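Local coordinates for protein RNA polymerase II subunit B1 CTD phosphatase RTR1 (Saccharomyces cerevisiae, PDB 5C2Y) that removes phosphate from the fifth-position serine of the heptapeptide repeats in the RNA polymerase II C-terminal domain and regulates the polymerase as its phosphorylation pattern shifts, at residues 41-46 with 73-78; 80-85 with 160-165; 89-94 with 108-113. One frame throughout, in Å; residues are numbered along the deposited sequence.

Contact 1 of 3, residues 41-46 with 73-78. With ZN (zinc ion), chain C.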
ATOM      1  N   LEU A  41       2.311   5.899   9.690  1.00 33.07           N
ATOM      2  CA  LEU A  41       2.842   6.861   8.735  1.00 31.48           C
ATOM      3  C   LEU A  41       1.918   7.053   7.524  1.00 34.80           C
ATOM      4  O   LEU A  41       1.834   8.144   6.950  1.00 39.01           O
ATOM      5  CB  LEU A  41       4.226   6.403   8.277  1.00 35.05           C
ATOM      6  CG  LEU A  41       5.367   7.403   8.141  1.00 35.00           C
ATOM      7  CD1 LEU A  41       5.782   7.917   9.486  1.00 37.18           C
ATOM      8  CD2 LEU A  41       6.531   6.712   7.478  1.00 38.75           C
ATOM      9  N   LEU A  42       1.208   6.001   7.137  1.00 36.44           N
ATOM     10  CA  LEU A  42       0.440   6.063   5.903  1.00 33.24           C
ATOM     11  C   LEU A  42      -1.061   6.193   6.092  1.00 31.07           C
ATOM     12  O   LEU A  42      -1.793   6.252   5.104  1.00 34.20           O
ATOM     13  CB  LEU A  42       0.729   4.831   5.051  1.00 27.80           C
ATOM     14  CG  LEU A  42       2.086   4.804   4.359  1.00 27.93           C
ATOM     15  CD1 LEU A  42       2.077   3.773   3.259  1.00 30.34           C
ATOM     16  CD2 LEU A  42       2.397   6.143   3.789  1.00 33.30           C
ATOM     17  N   CYS A  43      -1.528   6.239   7.336  1.00 28.30           N
ATOM     18  CA  CYS A  43      -2.972   6.219   7.584  1.00 29.72           C
ATOM     19  C   CYS A  43      -3.671   7.543   7.278  1.00 32.31           C
ATOM     20  O   CYS A  43      -4.831   7.556   6.882  1.00 37.46           O
ATOM     21  CB  CYS A  43      -3.269   5.814   9.037  1.00 38.31           C
ATOM     22  SG  CYS A  43      -2.926   7.072  10.318  1.00 41.29           S
ATOM     23  N   ASP A  44      -2.983   8.659   7.467  1.00 38.74           N
ATOM     24  CA  ASP A  44      -3.607   9.951   7.215  1.00 39.47           C
ATOM     25  C   ASP A  44      -2.848  10.742   6.173  1.00 41.45           C
ATOM     26  O   ASP A  44      -3.257  11.838   5.806  1.00 48.25           O
ATOM     27  CB  ASP A  44      -3.698  10.765   8.493  1.00 40.25           C
ATOM     28  CG  ASP A  44      -4.930  11.643   8.525  1.00 50.93           C
ATOM     29  OD1 ASP A  44      -6.036  11.134   8.245  1.00 49.20           O
ATOM     30  OD2 ASP A  44      -4.802  12.850   8.824  1.00 65.17           O
ATOM     31  N   SER A  45      -1.734  10.189   5.716  1.00 33.97           N
ATOM     32  CA  SER A  45      -0.921  10.825   4.708  1.00 33.16           C
ATOM     33  C   SER A  45      -0.625   9.809   3.615  1.00 41.77           C
ATOM     34  O   SER A  45      -1.000   8.641   3.715  1.00 39.47           O
ATOM     35  CB  SER A  45       0.369  11.385   5.311  1.00 40.51           C
ATOM     36  OG  SER A  45       1.153  10.375   5.921  1.00 43.46           O
ATOM     37  N   GLU A  46       0.043  10.253   2.566  1.00 41.46           N
ATOM     38  CA  GLU A  46       0.184   9.430   1.390  1.00 39.49           C
ATOM     39  C   GLU A  46       1.656   9.165   1.061  1.00 39.47           C
ATOM     40  O   GLU A  46       2.555   9.853   1.554  1.00 37.33           O
ATOM     41  CB  GLU A  46      -0.528  10.104   0.215  1.00 37.77           C
ATOM     42  CG  GLU A  46      -0.059  11.528   0.023  1.00 46.52           C
ATOM     43  CD  GLU A  46      -0.654  12.212  -1.204  1.00 53.84           C
ATOM     44  OE1 GLU A  46      -1.639  12.972  -1.042  1.00 54.39           O
ATOM     45  OE2 GLU A  46      -0.131  11.998  -2.328  1.00 52.19           O
ATOM     46  N   ASN A  73      -9.569   4.775   5.017  1.00 25.53           N
ATOM     47  CA  ASN A  73     -10.980   5.072   4.844  1.00 27.20           C
ATOM     48  C   ASN A  73     -11.611   5.712   6.079  1.00 31.26           C
ATOM     49  O   ASN A  73     -12.428   6.628   5.981  1.00 31.05           O
ATOM     50  CB  ASN A  73     -11.740   3.797   4.492  1.00 28.95           C
ATOM     51  CG  ASN A  73     -11.553   3.380   3.041  1.00 27.97           C
ATOM     52  OD1 ASN A  73     -11.865   2.248   2.668  1.00 27.57           O
ATOM     53  ND2 ASN A  73     -11.041   4.291   2.218  1.00 26.68           N
ATOM     54  N   LEU A  74     -11.222   5.202   7.238  1.00 32.34           N
ATOM     55  CA  LEU A  74     -11.620   5.732   8.537  1.00 33.74           C
ATOM     56  C   LEU A  74     -11.183   7.177   8.722  1.00 35.60           C
ATOM     57  O   LEU A  74     -11.903   8.000   9.288  1.00 38.35           O
ATOM     58  CB  LEU A  74     -10.996   4.878   9.629  1.00 37.27           C
ATOM     59  CG  LEU A  74     -11.652   4.685  10.983  1.00 35.37           C
ATOM     60  CD1 LEU A  74     -12.739   3.641  10.856  1.00 28.99           C
ATOM     61  CD2 LEU A  74     -10.574   4.243  11.951  1.00 30.79           C
ATOM     62  N   ASN A  75      -9.969   7.464   8.275  1.00 32.27           N
ATOM     63  CA  ASN A  75      -9.473   8.821   8.232  1.00 33.14           C
ATOM     64  C   ASN A  75      -9.912   9.534   6.969  1.00 32.88           C
ATOM     65  O   ASN A  75      -9.259  10.485   6.536  1.00 32.13           O
ATOM     66  CB  ASN A  75      -7.955   8.838   8.301  1.00 36.27           C
ATOM     67  CG  ASN A  75      -7.426   8.382   9.637  1.00 36.73           C
ATOM     68  OD1 ASN A  75      -7.220   9.191  10.542  1.00 43.10           O
ATOM     69  ND2 ASN A  75      -7.169   7.090   9.759  1.00 33.45           N
ATOM     70  N   LYS A  76     -10.993   9.047   6.367  1.00 31.15           N
ATOM     71  CA  LYS A  76     -11.578   9.680   5.189  1.00 32.68           C
ATOM     72  C   LYS A  76     -10.602   9.836   4.025  1.00 31.90           C
ATOM     73  O   LYS A  76     -10.547  10.906   3.424  1.00 30.29           O
ATOM     74  CB  LYS A  76     -12.137  11.059   5.559  1.00 32.94           C
ATOM     75  CG  LYS A  76     -13.184  11.053   6.661  1.00 35.41           C
ATOM     76  CD  LYS A  76     -13.416  12.474   7.155  1.00 44.19           C
ATOM     77  CE  LYS A  76     -14.595  12.575   8.132  1.00 54.75           C
ATOM     78  NZ  LYS A  76     -14.739  13.942   8.744  1.00 48.82           N
ATOM     79  N   ARG A  77      -9.835   8.786   3.706  1.00 32.67           N
ATOM     80  CA  ARG A  77      -8.885   8.836   2.588  1.00 29.11           C
ATOM     81  C   ARG A  77      -9.066   7.667   1.642  1.00 28.41           C
ATOM     82  O   ARG A  77      -9.422   6.579   2.070  1.00 31.43           O
ATOM     83  CB  ARG A  77      -7.452   8.853   3.097  1.00 26.57           C
ATOM     84  CG  ARG A  77      -7.236   9.842   4.204  1.00 33.04           C
ATOM     85  CD  ARG A  77      -5.774  10.069   4.440  1.00 37.79           C
ATOM     86  NE  ARG A  77      -5.170  10.711   3.282  1.00 48.04           N
ATOM     87  CZ  ARG A  77      -4.894  12.009   3.206  1.00 50.95           C
ATOM     88  NH1 ARG A  77      -5.147  12.809   4.239  1.00 42.51           N
ATOM     89  NH2 ARG A  77      -4.347  12.501   2.098  1.00 49.54           N
ATOM     90  N   CYS A  78      -8.841   7.903   0.352  1.00 30.70           N
ATOM     91  CA  CYS A  78      -8.812   6.836  -0.655  1.00 25.08           C
ATOM     92  C   CYS A  78      -7.946   5.670  -0.175  1.00 26.44           C
ATOM     93  O   CYS A  78      -6.909   5.865   0.450  1.00 30.68           O
ATOM     94  CB  CYS A  78      -8.283   7.389  -1.977  1.00 25.53           C
ATOM     95  SG  CYS A  78      -8.336   6.271  -3.388  1.00 25.98           S
TER
HETATM   96 ZN    ZN C 301      -7.706   7.852  -5.031  1.00 37.93          ZN

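Contact 2 of 3, residues 80-85 with 160-165. With ZN (zinc ion), chain C.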
ATOM      1  N   TYR A  80      -5.981   3.623  -1.629  1.00 25.99           N
ATOM      2  CA  TYR A  80      -4.676   3.474  -2.272  1.00 24.84           C
ATOM      3  C   TYR A  80      -3.683   4.452  -1.654  1.00 24.89           C
ATOM      4  O   TYR A  80      -3.960   5.648  -1.601  1.00 29.08           O
ATOM      5  CB  TYR A  80      -4.820   3.714  -3.778  1.00 24.63           C
ATOM      6  CG  TYR A  80      -3.654   3.289  -4.665  1.00 21.06           C
ATOM      7  CD1 TYR A  80      -3.061   2.043  -4.529  1.00 21.58           C
ATOM      8  CD2 TYR A  80      -3.198   4.116  -5.677  1.00 23.26           C
ATOM      9  CE1 TYR A  80      -2.036   1.645  -5.362  1.00 20.77           C
ATOM     10  CE2 TYR A  80      -2.173   3.734  -6.508  1.00 24.46           C
ATOM     11  CZ  TYR A  80      -1.597   2.499  -6.348  1.00 24.66           C
ATOM     12  OH  TYR A  80      -0.576   2.127  -7.188  1.00 27.78           O
ATOM     13  N   PRO A  81      -2.519   3.963  -1.193  1.00 22.15           N
ATOM     14  CA  PRO A  81      -1.661   4.877  -0.419  1.00 31.60           C
ATOM     15  C   PRO A  81      -1.044   6.055  -1.193  1.00 32.24           C
ATOM     16  O   PRO A  81      -0.496   6.943  -0.539  1.00 31.90           O
ATOM     17  CB  PRO A  81      -0.555   3.952   0.118  1.00 25.51           C
ATOM     18  CG  PRO A  81      -1.183   2.610   0.178  1.00 21.01           C
ATOM     19  CD  PRO A  81      -2.105   2.561  -1.034  1.00 24.75           C
ATOM     20  N   LEU A  82      -1.138   6.090  -2.521  1.00 29.10           N
ATOM     21  CA  LEU A  82      -0.565   7.212  -3.272  1.00 24.46           C
ATOM     22  C   LEU A  82      -1.565   8.347  -3.404  1.00 30.74           C
ATOM     23  O   LEU A  82      -1.201   9.440  -3.818  1.00 40.84           O
ATOM     24  CB  LEU A  82      -0.095   6.770  -4.665  1.00 26.13           C
ATOM     25  CG  LEU A  82       1.148   5.875  -4.830  1.00 28.49           C
ATOM     26  CD1 LEU A  82       1.246   5.286  -6.217  1.00 22.06           C
ATOM     27  CD2 LEU A  82       2.415   6.621  -4.529  1.00 28.87           C
ATOM     28  N   CYS A  83      -2.821   8.097  -3.041  1.00 32.63           N
ATOM     29  CA  CYS A  83      -3.899   9.057  -3.276  1.00 28.46           C
ATOM     30  C   CYS A  83      -4.280   9.838  -2.041  1.00 32.02           C
ATOM     31  O   CYS A  83      -4.516   9.251  -0.991  1.00 36.47           O
ATOM     32  CB  CYS A  83      -5.146   8.349  -3.791  1.00 28.46           C
ATOM     33  SG  CYS A  83      -6.515   9.480  -4.119  1.00 28.65           S
ATOM     34  N   GLY A  84      -4.377  11.155  -2.181  1.00 30.34           N
ATOM     35  CA  GLY A  84      -4.755  12.026  -1.087  1.00 29.90           C
ATOM     36  C   GLY A  84      -6.199  12.481  -1.133  1.00 32.71           C
ATOM     37  O   GLY A  84      -6.631  13.277  -0.313  1.00 40.78           O
ATOM     38  N   LYS A  85      -6.957  11.984  -2.099  1.00 34.66           N
ATOM     39  CA  LYS A  85      -8.386  12.261  -2.156  1.00 28.79           C
ATOM     40  C   LYS A  85      -9.148  11.365  -1.170  1.00 31.42           C
ATOM     41  O   LYS A  85      -8.585  10.438  -0.572  1.00 33.02           O
ATOM     42  CB  LYS A  85      -8.926  12.045  -3.572  1.00 31.39           C
ATOM     43  CG  LYS A  85      -8.487  13.060  -4.614  1.00 27.92           C
ATOM     44  CD  LYS A  85      -8.684  12.488  -6.028  1.00 30.84           C
ATOM     45  CE  LYS A  85      -9.815  13.141  -6.798  1.00 34.27           C
ATOM     46  NZ  LYS A  85      -9.518  14.581  -7.067  1.00 44.86           N
ATOM     47  N   VAL A 160       7.271  -5.681  -6.327  1.00 34.56           N
ATOM     48  CA  VAL A 160       5.874  -5.394  -6.579  1.00 30.58           C
ATOM     49  C   VAL A 160       5.832  -4.561  -7.841  1.00 32.43           C
ATOM     50  O   VAL A 160       6.611  -3.629  -7.980  1.00 38.18           O
ATOM     51  CB  VAL A 160       5.209  -4.636  -5.405  1.00 31.50           C
ATOM     52  CG1 VAL A 160       3.770  -4.371  -5.703  1.00 31.37           C
ATOM     53  CG2 VAL A 160       5.292  -5.448  -4.131  1.00 33.22           C
ATOM     54  N   THR A 161       4.962  -4.926  -8.776  1.00 28.72           N
ATOM     55  CA  THR A 161       4.744  -4.144  -9.987  1.00 29.04           C
ATOM     56  C   THR A 161       3.449  -3.356  -9.841  1.00 33.10           C
ATOM     57  O   THR A 161       2.404  -3.932  -9.540  1.00 38.39           O
ATOM     58  CB  THR A 161       4.638  -5.036 -11.249  1.00 29.06           C
ATOM     59  OG1 THR A 161       5.895  -5.669 -11.523  1.00 26.53           O
ATOM     60  CG2 THR A 161       4.227  -4.216 -12.436  1.00 26.12           C
ATOM     61  N   LEU A 162       3.492  -2.049 -10.051  1.00 30.62           N
ATOM     62  CA  LEU A 162       2.279  -1.259  -9.902  1.00 32.21           C
ATOM     63  C   LEU A 162       1.440  -1.358 -11.160  1.00 30.10           C
ATOM     64  O   LEU A 162       1.971  -1.539 -12.250  1.00 30.63           O
ATOM     65  CB  LEU A 162       2.601   0.209  -9.600  1.00 35.13           C
ATOM     66  CG  LEU A 162       3.458   0.475  -8.368  1.00 30.36           C
ATOM     67  CD1 LEU A 162       3.289   1.911  -7.942  1.00 30.79           C
ATOM     68  CD2 LEU A 162       3.081  -0.476  -7.249  1.00 29.94           C
ATOM     69  N   PHE A 163       0.126  -1.231 -11.007  1.00 30.77           N
ATOM     70  CA  PHE A 163      -0.769  -1.365 -12.142  1.00 28.38           C
ATOM     71  C   PHE A 163      -0.399  -0.310 -13.152  1.00 30.43           C
ATOM     72  O   PHE A 163      -0.303  -0.585 -14.352  1.00 35.65           O
ATOM     73  CB  PHE A 163      -2.225  -1.236 -11.711  1.00 25.64           C
ATOM     74  CG  PHE A 163      -3.212  -1.393 -12.830  1.00 26.05           C
ATOM     75  CD1 PHE A 163      -2.997  -2.297 -13.846  1.00 28.97           C
ATOM     76  CD2 PHE A 163      -4.383  -0.655 -12.845  1.00 28.10           C
ATOM     77  CE1 PHE A 163      -3.925  -2.438 -14.866  1.00 28.31           C
ATOM     78  CE2 PHE A 163      -5.307  -0.797 -13.857  1.00 22.78           C
ATOM     79  CZ  PHE A 163      -5.080  -1.686 -14.861  1.00 23.71           C
ATOM     80  N   GLU A 164      -0.132   0.891 -12.661  1.00 28.42           N
ATOM     81  CA  GLU A 164       0.119   1.998 -13.564  1.00 29.91           C
ATOM     82  C   GLU A 164       1.490   1.875 -14.230  1.00 30.94           C
ATOM     83  O   GLU A 164       1.768   2.583 -15.180  1.00 35.73           O
ATOM     84  CB  GLU A 164      -0.040   3.344 -12.832  1.00 33.18           C
ATOM     85  CG  GLU A 164       0.751   3.493 -11.552  1.00 36.49           C
ATOM     86  CD  GLU A 164       0.076   2.896 -10.319  1.00 33.49           C
ATOM     87  OE1 GLU A 164      -0.212   3.657  -9.365  1.00 30.06           O
ATOM     88  OE2 GLU A 164      -0.127   1.661 -10.292  1.00 34.99           O
ATOM     89  N   GLU A 165       2.328   0.950 -13.770  1.00 34.45           N
ATOM     90  CA  GLU A 165       3.557   0.630 -14.494  1.00 29.01           C
ATOM     91  C   GLU A 165       3.238  -0.190 -15.731  1.00 34.22           C
ATOM     92  O   GLU A 165       3.898  -0.058 -16.753  1.00 38.28           O
ATOM     93  CB  GLU A 165       4.546  -0.142 -13.623  1.00 29.72           C
ATOM     94  CG  GLU A 165       5.077   0.627 -12.438  1.00 32.74           C
ATOM     95  CD  GLU A 165       6.112  -0.157 -11.620  1.00 35.88           C
ATOM     96  OE1 GLU A 165       6.170  -1.393 -11.736  1.00 34.01           O
ATOM     97  OE2 GLU A 165       6.860   0.471 -10.838  1.00 41.28           O
TER
HETATM   98 ZN    ZN C 301      -7.706   7.852  -5.031  1.00 37.93          ZN

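Contact 3 of 3, residues 89-94 with 108-113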
ATOM      1  N   ARG A  89     -17.957   7.724  -2.024  1.00 29.61           N
ATOM      2  CA  ARG A  89     -19.142   7.590  -1.187  1.00 34.72           C
ATOM      3  C   ARG A  89     -18.756   7.215   0.242  1.00 33.02           C
ATOM      4  O   ARG A  89     -17.911   6.357   0.435  1.00 38.81           O
ATOM      5  CB  ARG A  89     -20.099   6.541  -1.775  1.00 31.58           C
ATOM      6  CG  ARG A  89     -20.434   6.734  -3.263  1.00 29.27           C
ATOM      7  CD  ARG A  89     -21.169   8.060  -3.563  1.00 33.53           C
ATOM      8  NE  ARG A  89     -22.463   8.186  -2.884  1.00 31.38           N
ATOM      9  CZ  ARG A  89     -23.270   9.240  -2.991  1.00 30.49           C
ATOM     10  NH1 ARG A  89     -22.918  10.277  -3.737  1.00 29.59           N
ATOM     11  NH2 ARG A  89     -24.425   9.270  -2.338  1.00 32.59           N
ATOM     12  N   ILE A  90     -19.367   7.848   1.242  1.00 34.91           N
ATOM     13  CA  ILE A  90     -19.070   7.492   2.630  1.00 33.32           C
ATOM     14  C   ILE A  90     -19.817   6.235   3.011  1.00 37.63           C
ATOM     15  O   ILE A  90     -20.852   5.909   2.412  1.00 44.80           O
ATOM     16  CB  ILE A  90     -19.456   8.593   3.638  1.00 36.23           C
ATOM     17  CG1 ILE A  90     -20.954   8.901   3.535  1.00 38.34           C
ATOM     18  CG2 ILE A  90     -18.591   9.842   3.450  1.00 34.29           C
ATOM     19  CD1 ILE A  90     -21.358  10.210   4.202  1.00 42.95           C
ATOM     20  N   ARG A  91     -19.277   5.522   3.996  1.00 33.31           N
ATOM     21  CA  ARG A  91     -19.944   4.372   4.570  1.00 30.81           C
ATOM     22  C   ARG A  91     -19.728   4.317   6.068  1.00 32.60           C
ATOM     23  O   ARG A  91     -18.699   4.760   6.588  1.00 32.18           O
ATOM     24  CB  ARG A  91     -19.475   3.071   3.925  1.00 34.03           C
ATOM     25  CG  ARG A  91     -17.999   2.792   4.027  1.00 39.13           C
ATOM     26  CD  ARG A  91     -17.718   1.370   3.591  1.00 38.56           C
ATOM     27  NE  ARG A  91     -18.274   0.417   4.546  1.00 45.37           N
ATOM     28  CZ  ARG A  91     -17.547  -0.250   5.443  1.00 51.18           C
ATOM     29  NH1 ARG A  91     -16.228  -0.086   5.496  1.00 47.41           N
ATOM     30  NH2 ARG A  91     -18.133  -1.095   6.285  1.00 44.73           N
ATOM     31  N   ASP A  92     -20.732   3.769   6.743  1.00 26.17           N
ATOM     32  CA  ASP A  92     -20.760   3.591   8.175  1.00 24.85           C
ATOM     33  C   ASP A  92     -20.227   2.191   8.503  1.00 30.50           C
ATOM     34  O   ASP A  92     -20.821   1.193   8.101  1.00 30.72           O
ATOM     35  CB  ASP A  92     -22.196   3.788   8.657  1.00 20.24           C
ATOM     36  CG  ASP A  92     -22.331   3.731  10.134  1.00 27.35           C
ATOM     37  OD1 ASP A  92     -21.322   3.498  10.831  1.00 33.53           O
ATOM     38  OD2 ASP A  92     -23.459   3.942  10.618  1.00 36.08           O
ATOM     39  N   PRO A  93     -19.093   2.103   9.218  1.00 30.97           N
ATOM     40  CA  PRO A  93     -18.521   0.782   9.515  1.00 28.01           C
ATOM     41  C   PRO A  93     -19.413  -0.090  10.388  1.00 25.29           C
ATOM     42  O   PRO A  93     -19.210  -1.295  10.412  1.00 25.11           O
ATOM     43  CB  PRO A  93     -17.226   1.109  10.260  1.00 24.17           C
ATOM     44  CG  PRO A  93     -16.936   2.522   9.965  1.00 23.63           C
ATOM     45  CD  PRO A  93     -18.252   3.196   9.727  1.00 27.55           C
ATOM     46  N   PHE A  94     -20.364   0.500  11.106  1.00 28.50           N
ATOM     47  CA  PHE A  94     -21.269  -0.292  11.939  1.00 27.24           C
ATOM     48  C   PHE A  94     -22.620  -0.512  11.261  1.00 26.32           C
ATOM     49  O   PHE A  94     -23.510  -1.116  11.847  1.00 27.43           O
ATOM     50  CB  PHE A  94     -21.475   0.377  13.304  1.00 28.13           C
ATOM     51  CG  PHE A  94     -20.200   0.564  14.091  1.00 24.37           C
ATOM     52  CD1 PHE A  94     -19.734  -0.434  14.926  1.00 20.75           C
ATOM     53  CD2 PHE A  94     -19.476   1.731  13.985  1.00 24.46           C
ATOM     54  CE1 PHE A  94     -18.581  -0.271  15.634  1.00 23.64           C
ATOM     55  CE2 PHE A  94     -18.308   1.908  14.697  1.00 24.91           C
ATOM     56  CZ  PHE A  94     -17.860   0.910  15.519  1.00 27.16           C
ATOM     57  N   ASN A 108     -22.573  -2.751  -8.923  1.00 49.19           N
ATOM     58  CA  ASN A 108     -22.786  -1.344  -8.593  1.00 47.09           C
ATOM     59  C   ASN A 108     -21.448  -0.709  -8.204  1.00 44.73           C
ATOM     60  O   ASN A 108     -20.564  -1.388  -7.662  1.00 45.64           O
ATOM     61  CB  ASN A 108     -23.813  -1.203  -7.463  1.00 45.63           C
ATOM     62  CG  ASN A 108     -24.566   0.108  -7.515  1.00 43.25           C
ATOM     63  OD1 ASN A 108     -24.263   1.054  -6.776  1.00 47.41           O
ATOM     64  ND2 ASN A 108     -25.556   0.176  -8.395  1.00 43.48           N
ATOM     65  N   PRO A 109     -21.275   0.581  -8.523  1.00 39.82           N
ATOM     66  CA  PRO A 109     -20.053   1.290  -8.136  1.00 37.03           C
ATOM     67  C   PRO A 109     -19.895   1.423  -6.617  1.00 37.84           C
ATOM     68  O   PRO A 109     -18.788   1.651  -6.164  1.00 37.43           O
ATOM     69  CB  PRO A 109     -20.229   2.683  -8.774  1.00 36.99           C
ATOM     70  CG  PRO A 109     -21.240   2.518  -9.835  1.00 41.61           C
ATOM     71  CD  PRO A 109     -22.144   1.397  -9.392  1.00 45.51           C
ATOM     72  N   TYR A 110     -20.976   1.323  -5.850  1.00 40.15           N
ATOM     73  CA  TYR A 110     -20.876   1.551  -4.418  1.00 35.36           C
ATOM     74  C   TYR A 110     -19.754   0.746  -3.807  1.00 36.68           C
ATOM     75  O   TYR A 110     -18.984   1.255  -2.985  1.00 36.17           O
ATOM     76  CB  TYR A 110     -22.167   1.194  -3.697  1.00 31.93           C
ATOM     77  CG  TYR A 110     -22.029   1.411  -2.213  1.00 29.65           C
ATOM     78  CD1 TYR A 110     -22.019   2.695  -1.694  1.00 30.38           C
ATOM     79  CD2 TYR A 110     -21.869   0.340  -1.335  1.00 29.41           C
ATOM     80  CE1 TYR A 110     -21.878   2.919  -0.342  1.00 32.02           C
ATOM     81  CE2 TYR A 110     -21.735   0.547   0.030  1.00 24.25           C
ATOM     82  CZ  TYR A 110     -21.739   1.845   0.522  1.00 31.54           C
ATOM     83  OH  TYR A 110     -21.601   2.111   1.875  1.00 32.63           O
ATOM     84  N   ALA A 111     -19.669  -0.514  -4.225  1.00 41.02           N
ATOM     85  CA  ALA A 111     -18.760  -1.463  -3.604  1.00 36.23           C
ATOM     86  C   ALA A 111     -17.338  -0.897  -3.561  1.00 35.19           C
ATOM     87  O   ALA A 111     -16.676  -1.001  -2.530  1.00 38.65           O
ATOM     88  CB  ALA A 111     -18.800  -2.796  -4.330  1.00 31.09           C
ATOM     89  N   TYR A 112     -16.871  -0.273  -4.645  1.00 32.02           N
ATOM     90  CA  TYR A 112     -15.522   0.316  -4.614  1.00 31.18           C
ATOM     91  C   TYR A 112     -15.507   1.805  -4.301  1.00 31.14           C
ATOM     92  O   TYR A 112     -14.621   2.279  -3.580  1.00 30.00           O
ATOM     93  CB  TYR A 112     -14.752   0.064  -5.919  1.00 27.62           C
ATOM     94  CG  TYR A 112     -15.482   0.306  -7.221  1.00 29.79           C
ATOM     95  CD1 TYR A 112     -15.363   1.512  -7.895  1.00 32.61           C
ATOM     96  CD2 TYR A 112     -16.250  -0.700  -7.814  1.00 30.72           C
ATOM     97  CE1 TYR A 112     -16.021   1.724  -9.104  1.00 31.73           C
ATOM     98  CE2 TYR A 112     -16.904  -0.497  -9.014  1.00 28.27           C
ATOM     99  CZ  TYR A 112     -16.785   0.716  -9.651  1.00 32.20           C
ATOM    100  OH  TYR A 112     -17.429   0.930 -10.841  1.00 34.73           O
ATOM    101  N   LEU A 113     -16.486   2.543  -4.804  1.00 31.07           N
ATOM    102  CA  LEU A 113     -16.497   3.983  -4.601  1.00 29.72           C
ATOM    103  C   LEU A 113     -16.641   4.340  -3.119  1.00 30.78           C
ATOM    104  O   LEU A 113     -16.346   5.474  -2.713  1.00 28.46           O
ATOM    105  CB  LEU A 113     -17.598   4.626  -5.439  1.00 29.22           C
ATOM    106  CG  LEU A 113     -17.273   4.701  -6.936  1.00 32.43           C
ATOM    107  CD1 LEU A 113     -18.281   5.556  -7.695  1.00 36.20           C
ATOM    108  CD2 LEU A 113     -15.877   5.243  -7.150  1.00 28.83           C
TER

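Contact 1 of 3, residues 41-46 with 73-78
The arginine-centred packing between residues 41-46, at the C-terminal part of helix 28-42 and the loop that follows, and residues 73-78, where helix 62-74 ends, rests on R77. With CG beside the backbone N (chi1 -47°) and a bend at chi3, its side chain runs alongside the 43-46 backbone, R77 CD lying 3.6 Å from C43 O. R77 NH1 is 2.6 Å from D44 O, but that carbonyl oxygen sits over one guanidinium face, together with S45 N, and the angle is too poor for a hydrogen bond. Two carboxylates lie near the guanidinium without forming salt bridges. E46 OE1 approaches the guanidinium edge, 4.2 Å from R77 NH2, with the two planes 62° apart; D44 OD1 is 4.4 Å from R77 NH1. Any stabilisation is likely to be diffuse. N75 and D44 cross at about a right angle, with D44 OD1 3.0 Å from N75 CB. The two OD1 atoms are both acceptors and do not bond, while N75 ND2 donates to E71 O. Within 73-78, N73 ND2 donates in the carbonyl plane to R77 O at 2.8 Å. R72 adds links to L42 O, S45 O and C78 O. K76, with phi at 57°, is the C-prime residue of a Schellman motif, which turns the chain out of its helix toward C78, whose SG binds zinc at 2.4 Å beside C83, C117 and H121.

Contact 2 of 3, residues 80-85 with 160-165
At the centre of this contact Y80 and E164 meet tip to tip. Y80 OH donates to E164 OE1 at 2.7 Å, and OE1 accepts through its syn lone pair, lying in the plane of the tyrosine ring at its edge. The ring and carboxylate planes are 37° apart. Two leucine methyls lie beside this bond: L162 CD1 is 3.9 Å from Y80 OH, and L82 CD1 reaches to 3.8 Å from E164 OE1 while meeting L162 CD1 at 4.3 Å. An alanine in place of Y80 would remove the ring and hydroxyl, and would probably cost E164 this bond and loosen the packing of L162. The next shell sets the groups in place. Y80 holds CG anti to the backbone N (chi1 -166°), and its ring also meets that of H121. E164 has CG in the crowded position between N and carbonyl carbon (chi1 52°) and then bends at chi2. L162 is at the N-cap position of helix 163-170, and E50 of helix 50-56 touches both L162 and E164. A type I beta turn, closed by C83 N to Y80 O at 3.1 Å, presents Y80 and L82 to this helix start. The same turn delivers C83, whose SG binds zinc at 2.2 Å and accepts from K85 N at 3.2 Å. This is the cysteine-bearing turn of a three-cysteine, one-histidine zinc site, completed by C78, C117 and H121.

Contact 3 of 3, residues 89-94 with 108-113
Y110 points its ring along the 89-91 backbone, so that its hydroxyl end makes most of the approach. CG is anti to the backbone N (chi1 179°), which carries the ring out of helix 110-113 and across to the facing loop. Y110 OH lies 3.1 Å from R91 CB. I90 O lies near the ring plane at its edge, 3.9 Å from Y110 OH. R89 CB, 4.3 Å from Y110 CE1, meets the ring obliquely. K101 of helix 96-104 makes a cation-pi contact with the same ring, and D98 also touches it.

R89 and L113 cross obliquely at the other end, R89 CG 4.1 Å from L113 CB. R89 starts toward the helix, but bends at chi2 and chi3 lead its guanidinium away, leaving the aliphatic base to do the touching. Here too is the single hydrogen bond between the segments: R89 N donates to L113 O at 2.9 Å. It is nearly straight at the hydrogen (169°), though the donor stands 47° out of the carbonyl plane, not on a lone pair.

R91 starts toward Y110; beyond CB the side chain, with CG in the crowded position and a bend at chi3, lies on D98 and T99, with NH2 in a weak, long ion pair with a sulfate ion probably from the crystallisation liquor.

N108 OD1 accepts weakly from Y110 N, a capping bond at 3.4 Å, while D92 OD1 accepts from F94 N in an Asx turn. The arrangement is a surface loop-to-helix junction within the predicted RTR1-type zinc finger region.

From the N terminus, the end of helix 28-42 and the loop after it form 41-46, and contact 1 closes a mostly helical loop of 26 residues by joining it to the end of helix 62-74. The chain then enters 80-85, opening the long loop that contact 2 closes at 160-165, the start of helix 163-170. Contact 3 falls wholly within that loop, enclosing helix 96-104, and none of the three cross. Contacts 1 and 2 touch: C78 N and K85 O probably hydrogen bond, and each supplies one cysteine to the zinc. Contact 3 touches neither: its centre is about 16 Å from that of contact 1 and about 20 Å from that of contact 2.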